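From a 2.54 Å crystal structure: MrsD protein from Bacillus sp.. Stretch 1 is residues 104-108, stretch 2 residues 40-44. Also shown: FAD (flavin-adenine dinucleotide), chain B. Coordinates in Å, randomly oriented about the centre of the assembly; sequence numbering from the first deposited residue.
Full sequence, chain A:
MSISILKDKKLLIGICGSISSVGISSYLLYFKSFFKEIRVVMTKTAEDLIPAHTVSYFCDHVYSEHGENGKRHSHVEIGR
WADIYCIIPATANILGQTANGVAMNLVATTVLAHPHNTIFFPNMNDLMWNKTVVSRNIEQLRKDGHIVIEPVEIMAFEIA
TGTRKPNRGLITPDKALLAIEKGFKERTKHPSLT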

ATOM      1  N   MET A 104      23.460   7.748 -15.199  1.00 46.87           N
ATOM      2  CA  MET A 104      22.089   7.627 -14.707  1.00 47.42           C
ATOM      3  C   MET A 104      21.910   6.624 -13.566  1.00 46.14           C
ATOM      4  O   MET A 104      20.802   6.433 -13.084  1.00 49.07           O
ATOM      5  CB  MET A 104      21.131   7.284 -15.854  1.00 43.92           C
ATOM      6  CG  MET A 104      20.637   8.503 -16.638  1.00 55.52           C
ATOM      7  SD  MET A 104      19.797   9.762 -15.561  1.00 69.90           S
ATOM      8  CE  MET A 104      18.100   9.171 -15.556  1.00 67.25           C
ATOM      9  N   ASN A 105      22.986   5.963 -13.159  1.00 43.11           N
ATOM     10  CA  ASN A 105      22.922   5.043 -12.030  1.00 39.51           C
ATOM     11  C   ASN A 105      24.235   5.155 -11.282  1.00 42.39           C
ATOM     12  O   ASN A 105      25.202   5.761 -11.785  1.00 36.81           O
ATOM     13  CB  ASN A 105      22.630   3.582 -12.432  1.00 37.09           C
ATOM     14  CG  ASN A 105      23.557   3.046 -13.512  1.00 41.26           C
ATOM     15  OD1 ASN A 105      24.770   3.299 -13.522  1.00 42.43           O
ATOM     16  ND2 ASN A 105      22.981   2.267 -14.422  1.00 38.30           N
ATOM     17  N   LEU A 106      24.270   4.583 -10.082  1.00 38.64           N
ATOM     18  CA  LEU A 106      25.443   4.685  -9.246  1.00 37.86           C
ATOM     19  C   LEU A 106      26.687   4.066  -9.894  1.00 39.96           C
ATOM     20  O   LEU A 106      27.782   4.628  -9.788  1.00 38.98           O
ATOM     21  CB  LEU A 106      25.127   4.088  -7.864  1.00 37.69           C
ATOM     22  CG  LEU A 106      26.127   4.243  -6.711  1.00 39.01           C
ATOM     23  CD1 LEU A 106      26.418   5.697  -6.410  1.00 37.05           C
ATOM     24  CD2 LEU A 106      25.559   3.554  -5.494  1.00 42.77           C
ATOM     25  N   VAL A 107      26.522   2.943 -10.594  1.00 44.10           N
ATOM     26  CA  VAL A 107      27.663   2.275 -11.243  1.00 44.23           C
ATOM     27  C   VAL A 107      28.399   3.211 -12.213  1.00 44.18           C
ATOM     28  O   VAL A 107      29.621   3.344 -12.163  1.00 45.65           O
ATOM     29  CB  VAL A 107      27.203   0.988 -11.988  1.00 44.18           C
ATOM     30  CG1 VAL A 107      28.326   0.458 -12.891  1.00 39.68           C
ATOM     31  CG2 VAL A 107      26.793  -0.087 -10.953  1.00 37.50           C
ATOM     32  N   ALA A 108      27.645   3.875 -13.075  1.00 39.73           N
ATOM     33  CA  ALA A 108      28.215   4.803 -14.033  1.00 39.70           C
ATOM     34  C   ALA A 108      28.744   6.079 -13.369  1.00 41.89           C
ATOM     35  O   ALA A 108      29.732   6.666 -13.813  1.00 47.69           O
ATOM     36  CB  ALA A 108      27.158   5.166 -15.100  1.00 36.71           C
TER
HETATM   37  PA  FAD B 259      20.125  -0.364 -15.236  1.00 41.21           P
HETATM   38  O1A FAD B 259      19.782  -1.641 -14.477  1.00 36.06           O
HETATM   39  O2A FAD B 259      20.441   0.882 -14.431  1.00 41.76           O
HETATM   40  O5B FAD B 259      18.928   0.049 -16.279  1.00 38.98           O
HETATM   41  C5B FAD B 259      17.880  -0.864 -16.722  1.00 53.32           C
HETATM   42  C4B FAD B 259      16.595  -0.692 -15.920  1.00 60.86           C
HETATM   43  O4B FAD B 259      16.880  -0.053 -14.680  1.00 68.54           O
HETATM   44  C3B FAD B 259      15.530   0.194 -16.590  1.00 65.50           C
HETATM   45  O3B FAD B 259      14.411  -0.661 -16.796  1.00 61.68           O
HETATM   46  C2B FAD B 259      15.330   1.307 -15.614  1.00 68.02           C
HETATM   47  O2B FAD B 259      14.085   1.936 -15.508  1.00 70.50           O
HETATM   48  C1B FAD B 259      15.768   0.703 -14.283  1.00 74.63           C
HETATM   49  N9A FAD B 259      16.261   1.597 -13.185  1.00 81.13           N
HETATM   50  C8A FAD B 259      17.491   2.376 -13.052  1.00 79.84           C
HETATM   51  N7A FAD B 259      17.585   3.058 -11.932  1.00 82.92           N
HETATM   52  C5A FAD B 259      16.376   2.756 -11.225  1.00 85.00           C
HETATM   53  C6A FAD B 259      15.822   3.168  -9.950  1.00 86.25           C
HETATM   54  N6A FAD B 259      16.472   3.993  -9.113  1.00 87.98           N
HETATM   55  N1A FAD B 259      14.536   2.669  -9.577  1.00 85.05           N
HETATM   56  C2A FAD B 259      13.830   1.827 -10.392  1.00 80.08           C
HETATM   57  N3A FAD B 259      14.298   1.358 -11.655  1.00 80.33           N
HETATM   58  C4A FAD B 259      15.618   1.928 -11.958  1.00 81.20           C
HETATM   59  N1  FAD B 259      22.614  -6.186 -21.590  1.00 49.30           N
HETATM   60  C2  FAD B 259      23.959  -6.345 -21.895  1.00 49.87           C
HETATM   61  O2  FAD B 259      24.600  -5.416 -22.457  1.00 54.45           O
HETATM   62  N3  FAD B 259      24.597  -7.552 -21.568  1.00 49.53           N
HETATM   63  C4  FAD B 259      23.966  -8.685 -20.926  1.00 49.06           C
HETATM   64  O4  FAD B 259      24.647  -9.754 -20.680  1.00 49.97           O
HETATM   65  C4X FAD B 259      22.622  -8.488 -20.618  1.00 47.69           C
HETATM   66  N5  FAD B 259      21.957  -9.575 -19.952  1.00 49.27           N
HETATM   67  C5X FAD B 259      20.584  -9.389 -19.595  1.00 51.76           C
HETATM   68  C6  FAD B 259      19.873 -10.435 -18.930  1.00 53.93           C
HETATM   69  C7  FAD B 259      18.477 -10.323 -18.529  1.00 57.91           C
HETATM   70  C7M FAD B 259      17.811 -11.524 -17.797  1.00 58.71           C
HETATM   71  C8  FAD B 259      17.770  -9.060 -18.834  1.00 53.26           C
HETATM   72  C8M FAD B 259      16.323  -8.797 -18.471  1.00 57.01           C
HETATM   73  C9  FAD B 259      18.424  -8.003 -19.487  1.00 51.26           C
HETATM   74  C9A FAD B 259      19.818  -8.115 -19.891  1.00 50.76           C
HETATM   75  N10 FAD B 259      20.627  -7.063 -20.600  1.00 46.20           N
HETATM   76  C10 FAD B 259      21.974  -7.243 -20.947  1.00 46.75           C
HETATM   77  C1' FAD B 259      19.956  -5.834 -20.909  1.00 41.00           C
HETATM   78  C2' FAD B 259      20.211  -4.672 -20.021  1.00 41.11           C
HETATM   79  O2' FAD B 259      19.761  -5.048 -18.642  1.00 39.61           O
HETATM   80  C3' FAD B 259      19.430  -3.486 -20.449  1.00 39.82           C
HETATM   81  O3' FAD B 259      20.029  -2.819 -21.581  1.00 40.99           O
HETATM   82  C4' FAD B 259      19.240  -2.409 -19.343  1.00 36.69           C
HETATM   83  O4' FAD B 259      18.397  -1.344 -19.901  1.00 40.28           O
HETATM   84  C5' FAD B 259      20.512  -1.769 -18.843  1.00 34.56           C
HETATM   85  O5' FAD B 259      21.084  -2.540 -17.775  1.00 34.64           O
HETATM   86  P   FAD B 259      22.127  -1.925 -16.765  1.00 39.04           P
HETATM   87  O1P FAD B 259      22.473  -3.006 -15.834  1.00 37.64           O
HETATM   88  O2P FAD B 259      23.262  -1.323 -17.554  1.00 40.41           O
HETATM   89  O3P FAD B 259      21.378  -0.636 -16.141  1.00 42.53           O
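Stretch 2 40-44: VVMTK

Stretch 2 runs as a strand as far as Met42 and then leaves it at Thr43, the N-cap of a helix; it lies against the start of another helix, beginning at Leu106, so the contact joins a strand's end to a helix's first turn. The strand runs toward that helix's N-terminal end: Val41 meets Leu106 and Val107, while Thr43 reaches back to Asn105 as well as Val107. No direct hydrogen bond crosses; the fit is made by methyl groups and one water. Met104 stands out of reach. Asn105, itself an N-cap, has a side chain with two jobs: Asn105 OD1 accepts from Ala108 N at 3.0 Å, while Asn105 ND2 donates to FAD O2A at 2.9 Å and passes Thr43 CG2 at 4.0 Å. Leu106 CD2 packs on Val41 CG2 at 3.7 Å. Val107 has the most area covered. Val107 CA is 6.4 Å from Thr43 CA, and Val107 CG2 lies 3.5 Å from Thr43 CG2 and 3.8 Å from Val41 O, so one methyl meets both side chain and backbone. Val107 N, in the helix's first turn, gives a hydrogen bond to water 1 O at 3.2 Å, and water 1 O donates to Met42 O at 2.6 Å. The CA-to-CB bond of Met42 points away from stretch 1. Ala108 makes no contact with stretch 2. Two N-caps meet at the cofactor's diphosphate, Thr43 OG1 donating to FAD O1P at 2.9 Å.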

ATOM      1  N   VAL A  40      30.785  -4.317  -3.201  1.00 49.83           N
ATOM      2  CA  VAL A  40      30.073  -4.315  -4.460  1.00 45.21           C
ATOM      3  C   VAL A  40      29.081  -3.158  -4.576  1.00 45.79           C
ATOM      4  O   VAL A  40      28.540  -2.681  -3.582  1.00 43.53           O
ATOM      5  CB  VAL A  40      29.326  -5.650  -4.626  1.00 41.86           C
ATOM      6  CG1 VAL A  40      28.363  -5.597  -5.806  1.00 41.34           C
ATOM      7  CG2 VAL A  40      30.338  -6.769  -4.802  1.00 37.43           C
ATOM      8  N   VAL A  41      28.878  -2.702  -5.808  1.00 44.52           N
ATOM      9  CA  VAL A  41      27.908  -1.667  -6.136  1.00 42.27           C
ATOM     10  C   VAL A  41      27.149  -2.282  -7.340  1.00 42.90           C
ATOM     11  O   VAL A  41      27.761  -2.724  -8.327  1.00 43.39           O
ATOM     12  CB  VAL A  41      28.600  -0.309  -6.512  1.00 46.33           C
ATOM     13  CG1 VAL A  41      29.535  -0.486  -7.733  1.00 36.55           C
ATOM     14  CG2 VAL A  41      27.529   0.765  -6.790  1.00 44.86           C
ATOM     15  N   MET A  42      25.822  -2.332  -7.252  1.00 42.11           N
ATOM     16  CA  MET A  42      24.996  -2.942  -8.306  1.00 36.59           C
ATOM     17  C   MET A  42      24.036  -1.996  -9.020  1.00 34.92           C
ATOM     18  O   MET A  42      23.701  -0.932  -8.523  1.00 38.08           O
ATOM     19  CB  MET A  42      24.159  -4.078  -7.704  1.00 34.82           C
ATOM     20  CG  MET A  42      24.911  -4.985  -6.702  1.00 35.63           C
ATOM     21  SD  MET A  42      23.885  -6.375  -6.074  1.00 38.53           S
ATOM     22  CE  MET A  42      23.392  -7.216  -7.642  1.00 34.50           C
ATOM     23  N   THR A  43      23.594  -2.396 -10.202  1.00 36.30           N
ATOM     24  CA  THR A  43      22.604  -1.629 -10.945  1.00 34.10           C
ATOM     25  C   THR A  43      21.282  -2.349 -10.627  1.00 38.20           C
ATOM     26  O   THR A  43      21.263  -3.514 -10.175  1.00 39.57           O
ATOM     27  CB  THR A  43      22.799  -1.708 -12.492  1.00 37.36           C
ATOM     28  OG1 THR A  43      22.610  -3.062 -12.935  1.00 34.81           O
ATOM     29  CG2 THR A  43      24.172  -1.253 -12.896  1.00 28.39           C
ATOM     30  N   LYS A  44      20.185  -1.657 -10.893  1.00 36.47           N
ATOM     31  CA  LYS A  44      18.841  -2.165 -10.669  1.00 37.58           C
ATOM     32  C   LYS A  44      18.596  -3.527 -11.348  1.00 36.84           C
ATOM     33  O   LYS A  44      18.061  -4.455 -10.729  1.00 35.83           O
ATOM     34  CB  LYS A  44      17.835  -1.105 -11.170  1.00 41.92           C
ATOM     35  CG  LYS A  44      16.371  -1.375 -10.842  1.00 52.34           C
ATOM     36  CD  LYS A  44      15.681  -2.248 -11.898  1.00 59.20           C
ATOM     37  CE  LYS A  44      14.169  -2.385 -11.628  1.00 64.44           C
ATOM     38  NZ  LYS A  44      13.890  -2.908 -10.237  1.00 68.58           N
TER
HETATM   39  O   HOH W   1      23.826   1.241 -10.017  1.00 33.25           O